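Local structure of NTF2-like nuclease/anti-CRISPR (Clostridia bacterium, 7JTA) at residues L14-E24 and R35-D43. The protein is an anti-CRISPR protein that relieves DNA torsion in target plasmids and impairs SpyCas9 activity, and is a putative nuclease. Residues are numbered along the deposited sequence; the frame is centred on the assembly and turned at random.
With NO3 (nitrate ion), chain C; NO3 (nitrate ion), chain E.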
loop_
_atom_site.group_PDB
_atom_site.type_symbol
_atom_site.label_atom_id
_atom_site.label_comp_id
_atom_site.label_asym_id
_atom_site.label_seq_id
_atom_site.Cartn_x
_atom_site.Cartn_y
_atom_site.Cartn_z
ATOM N N LEU A 14 8.622 9.617 5.791
ATOM C CA LEU A 14 7.211 9.817 6.101
ATOM C C LEU A 14 6.928 9.800 7.595
ATOM O O LEU A 14 5.977 10.447 8.047
ATOM C CB LEU A 14 6.360 8.743 5.419
ATOM C CG LEU A 14 6.427 8.706 3.894
ATOM C CD1 LEU A 14 5.390 7.739 3.353
ATOM C CD2 LEU A 14 6.263 10.092 3.297
ATOM N N ALA A 15 7.727 9.066 8.363
ATOM C CA ALA A 15 7.556 8.964 9.803
ATOM C C ALA A 15 8.833 8.374 10.366
ATOM O O ALA A 15 9.434 7.493 9.749
ATOM C CB ALA A 15 6.350 8.093 10.167
ATOM N N GLU A 16 9.261 8.867 11.525
ATOM C CA GLU A 16 10.524 8.406 12.074
ATOM C C GLU A 16 10.425 8.209 13.577
ATOM O O GLU A 16 9.656 8.879 14.270
ATOM C CB GLU A 16 11.678 9.361 11.753
ATOM C CG GLU A 16 13.038 8.718 11.972
ATOM C CD GLU A 16 14.115 9.320 11.103
ATOM O OE1 GLU A 16 13.795 10.247 10.337
ATOM O OE2 GLU A 16 15.276 8.860 11.172
ATOM N N THR A 17 11.249 7.288 14.062
ATOM C CA THR A 17 11.325 6.884 15.456
ATOM C C THR A 17 12.789 6.657 15.781
ATOM O O THR A 17 13.640 6.630 14.888
ATOM C CB THR A 17 10.481 5.623 15.707
ATOM O OG1 THR A 17 9.092 5.977 15.762
ATOM C CG2 THR A 17 10.908 4.854 16.969
ATOM N N ALA A 18 13.095 6.538 17.073
ATOM C CA ALA A 18 14.447 6.168 17.463
ATOM C C ALA A 18 14.936 4.980 16.647
ATOM O O ALA A 18 16.064 4.984 16.141
ATOM C CB ALA A 18 14.498 5.853 18.958
ATOM N N ASP A 19 14.082 3.972 16.468
ATOM C CA ASP A 19 14.504 2.696 15.909
ATOM C C ASP A 19 14.076 2.457 14.467
ATOM O O ASP A 19 14.790 1.761 13.745
ATOM C CB ASP A 19 13.984 1.549 16.783
ATOM C CG ASP A 19 14.623 1.535 18.162
ATOM O OD1 ASP A 19 15.829 1.854 18.260
ATOM O OD2 ASP A 19 13.923 1.210 19.145
ATOM N N CYS A 20 12.937 2.988 14.024
ATOM C CA CYS A 20 12.450 2.703 12.680
ATOM C C CYS A 20 11.989 3.974 11.974
ATOM O O CYS A 20 11.618 4.966 12.607
ATOM C CB CYS A 20 11.337 1.651 12.721
ATOM S SG CYS A 20 12.007 -0.003 13.069
ATOM N N VAL A 21 12.020 3.924 10.641
ATOM C CA VAL A 21 11.570 5.019 9.786
ATOM C C VAL A 21 10.783 4.453 8.607
ATOM O O VAL A 21 11.181 3.450 8.007
ATOM C CB VAL A 21 12.762 5.862 9.290
ATOM C CG1 VAL A 21 13.833 4.962 8.711
ATOM C CG2 VAL A 21 12.303 6.878 8.260
ATOM N N VAL A 22 9.661 5.089 8.284
ATOM C CA VAL A 22 8.870 4.735 7.109
ATOM C C VAL A 22 9.366 5.555 5.925
ATOM O O VAL A 22 9.271 6.786 5.931
ATOM C CB VAL A 22 7.373 4.970 7.349
ATOM C CG1 VAL A 22 6.605 4.766 6.060
ATOM C CG2 VAL A 22 6.865 4.032 8.426
ATOM N N ILE A 23 9.872 4.874 4.899
ATOM C CA ILE A 23 10.477 5.512 3.736
ATOM C C ILE A 23 9.536 5.422 2.544
ATOM O O ILE A 23 8.830 4.425 2.364
ATOM C CB ILE A 23 11.833 4.871 3.380
ATOM C CG1 ILE A 23 12.789 4.915 4.571
ATOM C CG2 ILE A 23 12.440 5.564 2.177
ATOM C CD1 ILE A 23 14.082 4.174 4.326
ATOM N N GLU A 24 9.520 6.481 1.740
ATOM C CA GLU A 24 8.877 6.490 0.435
ATOM C C GLU A 24 9.933 6.700 -0.637
ATOM O O GLU A 24 10.840 7.520 -0.470
ATOM C CB GLU A 24 7.833 7.588 0.307
ATOM C CG GLU A 24 7.655 8.023 -1.141
ATOM C CD GLU A 24 6.841 9.285 -1.286
ATOM O OE1 GLU A 24 7.420 10.320 -1.679
ATOM O OE2 GLU A 24 5.631 9.249 -0.982
ATOM N N ARG A 35 5.449 4.141 -6.773
ATOM C CA ARG A 35 5.614 4.619 -5.406
ATOM C C ARG A 35 5.818 3.420 -4.488
ATOM O O ARG A 35 4.920 2.585 -4.346
ATOM C CB ARG A 35 4.409 5.442 -4.952
ATOM C CG ARG A 35 4.530 5.938 -3.521
ATOM C CD ARG A 35 3.368 6.835 -3.145
ATOM N NE ARG A 35 3.667 7.651 -1.972
ATOM C CZ ARG A 35 3.075 7.507 -0.790
ATOM N NH1 ARG A 35 2.147 6.576 -0.617
ATOM N NH2 ARG A 35 3.413 8.296 0.222
ATOM N N GLN A 36 6.996 3.345 -3.871
ATOM C CA GLN A 36 7.350 2.272 -2.952
ATOM C C GLN A 36 7.383 2.786 -1.520
ATOM O O GLN A 36 8.029 3.799 -1.233
ATOM C CB GLN A 36 8.707 1.670 -3.314
ATOM C CG GLN A 36 9.144 0.551 -2.380
ATOM C CD GLN A 36 10.388 -0.152 -2.874
ATOM O OE1 GLN A 36 11.502 0.160 -2.454
ATOM N NE2 GLN A 36 10.203 -1.110 -3.778
ATOM N N LEU A 37 6.689 2.086 -0.626
ATOM C CA LEU A 37 6.726 2.355 0.805
ATOM C C LEU A 37 7.536 1.264 1.490
ATOM O O LEU A 37 7.264 0.074 1.299
ATOM C CB LEU A 37 5.314 2.410 1.385
ATOM C CG LEU A 37 4.449 3.544 0.849
ATOM C CD1 LEU A 37 3.022 3.389 1.337
ATOM C CD2 LEU A 37 5.021 4.885 1.275
ATOM N N SER A 38 8.528 1.667 2.284
ATOM C CA SER A 38 9.395 0.727 2.976
ATOM C C SER A 38 9.534 1.101 4.447
ATOM O O SER A 38 9.217 2.218 4.863
ATOM C CB SER A 38 10.784 0.673 2.333
ATOM O OG SER A 38 10.687 0.650 0.921
ATOM N N VAL A 39 10.025 0.144 5.227
ATOM C CA VAL A 39 10.418 0.361 6.615
ATOM C C VAL A 39 11.923 0.164 6.703
ATOM O O VAL A 39 12.441 -0.890 6.315
ATOM C CB VAL A 39 9.692 -0.587 7.576
ATOM C CG1 VAL A 39 10.266 -0.449 8.963
ATOM C CG2 VAL A 39 8.216 -0.278 7.592
ATOM N N GLY A 40 12.624 1.179 7.194
ATOM C CA GLY A 40 14.053 1.092 7.440
ATOM C C GLY A 40 14.313 0.783 8.906
ATOM O O GLY A 40 13.613 1.277 9.789
ATOM N N ILE A 41 15.306 -0.067 9.146
ATOM C CA ILE A 41 15.685 -0.482 10.492
ATOM C C ILE A 41 16.958 0.260 10.875
ATOM O O ILE A 41 17.961 0.207 10.152
ATOM C CB ILE A 41 15.897 -2.002 10.572
ATOM C CG1 ILE A 41 14.778 -2.741 9.834
ATOM C CG2 ILE A 41 15.961 -2.448 12.020
ATOM C CD1 ILE A 41 13.417 -2.584 10.462
ATOM N N LYS A 42 16.918 0.957 12.005
ATOM C CA LYS A 42 18.031 1.771 12.462
ATOM C C LYS A 42 18.744 1.093 13.624
ATOM O O LYS A 42 18.118 0.424 14.452
ATOM C CB LYS A 42 17.548 3.166 12.871
ATOM C CG LYS A 42 17.084 4.008 11.690
ATOM C CD LYS A 42 16.133 5.117 12.112
ATOM C CE LYS A 42 16.832 6.172 12.947
ATOM N NZ LYS A 42 15.852 7.139 13.512
ATOM N N ASP A 43 20.065 1.262 13.672
ATOM C CA ASP A 43 20.875 0.709 14.746
ATOM C C ASP A 43 21.007 1.749 15.862
ATOM O O ASP A 43 20.299 2.759 15.886
ATOM C CB ASP A 43 22.231 0.248 14.208
ATOM C CG ASP A 43 23.070 1.390 13.655
ATOM O OD1 ASP A 43 24.181 1.119 13.156
ATOM O OD2 ASP A 43 22.637 2.559 13.740
HETATM N N NO3 C . 6.289 10.501 13.692
HETATM O O1 NO3 C . 6.254 9.358 14.235
HETATM O O2 NO3 C . 5.436 11.378 14.023
HETATM O O3 NO3 C . 7.177 10.762 12.824
HETATM N N NO3 E . 14.409 1.990 -1.502
HETATM O O1 NO3 E . 13.464 1.637 -0.739
HETATM O O2 NO3 E . 15.390 2.653 -1.050
HETATM O O3 NO3 E . 14.375 1.677 -2.727
#
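Lys-42 reaches from its strand across the neighbouring one into the turn 17-19, where its NZ fills a hollow rimmed by acceptors. A bend at chi3 (68°) brings Lys-42 NZ 2.7 Å from Thr-17 O and 3.0 Å from Glu-16 OE2, the second bond being a salt bridge through the anti lone pair; Ala-18 O adds a weak bond. Between strands 20-24 and 35-42, antiparallel pairing rests on reciprocal bonds in the hydrogen-bonded pairs Val-21/Gly-40 and Ile-23/Ser-38, with Gly-40 N 2.8 Å from Val-21 O. Val-21 CG1 and Ile-23 CD1 close over the bare CA of Gly-40, at 4.1 and 4.4 Å respectively. The face bearing Cys-20, Val-22, Val-39 and Ile-41 is turned toward the second subunit: Cys-20 SG lies 3.9 Å from Ile-41 CD1 and forms a disulfide with Cys-20 of that subunit, whose Val-39 packs on Val-39. Farther along this face, Leu-14 CD1 meets Leu-37 CD2 at 3.5 Å, and that same CD2 lies over the rim of one face of the Arg-35 guanidinium. Arg-35 NE and NH2 both donate, from one edge of the guanidinium, to Glu-24 OE2, the carboxylate turned 75° from the guanidinium plane; Arg-12 pairs with the other oxygen. Together these contacts describe a beta hairpin, 20-29 with 32-42, at the centre of a four-stranded antiparallel meander tied to the second subunit by the Cys-20 disulfide.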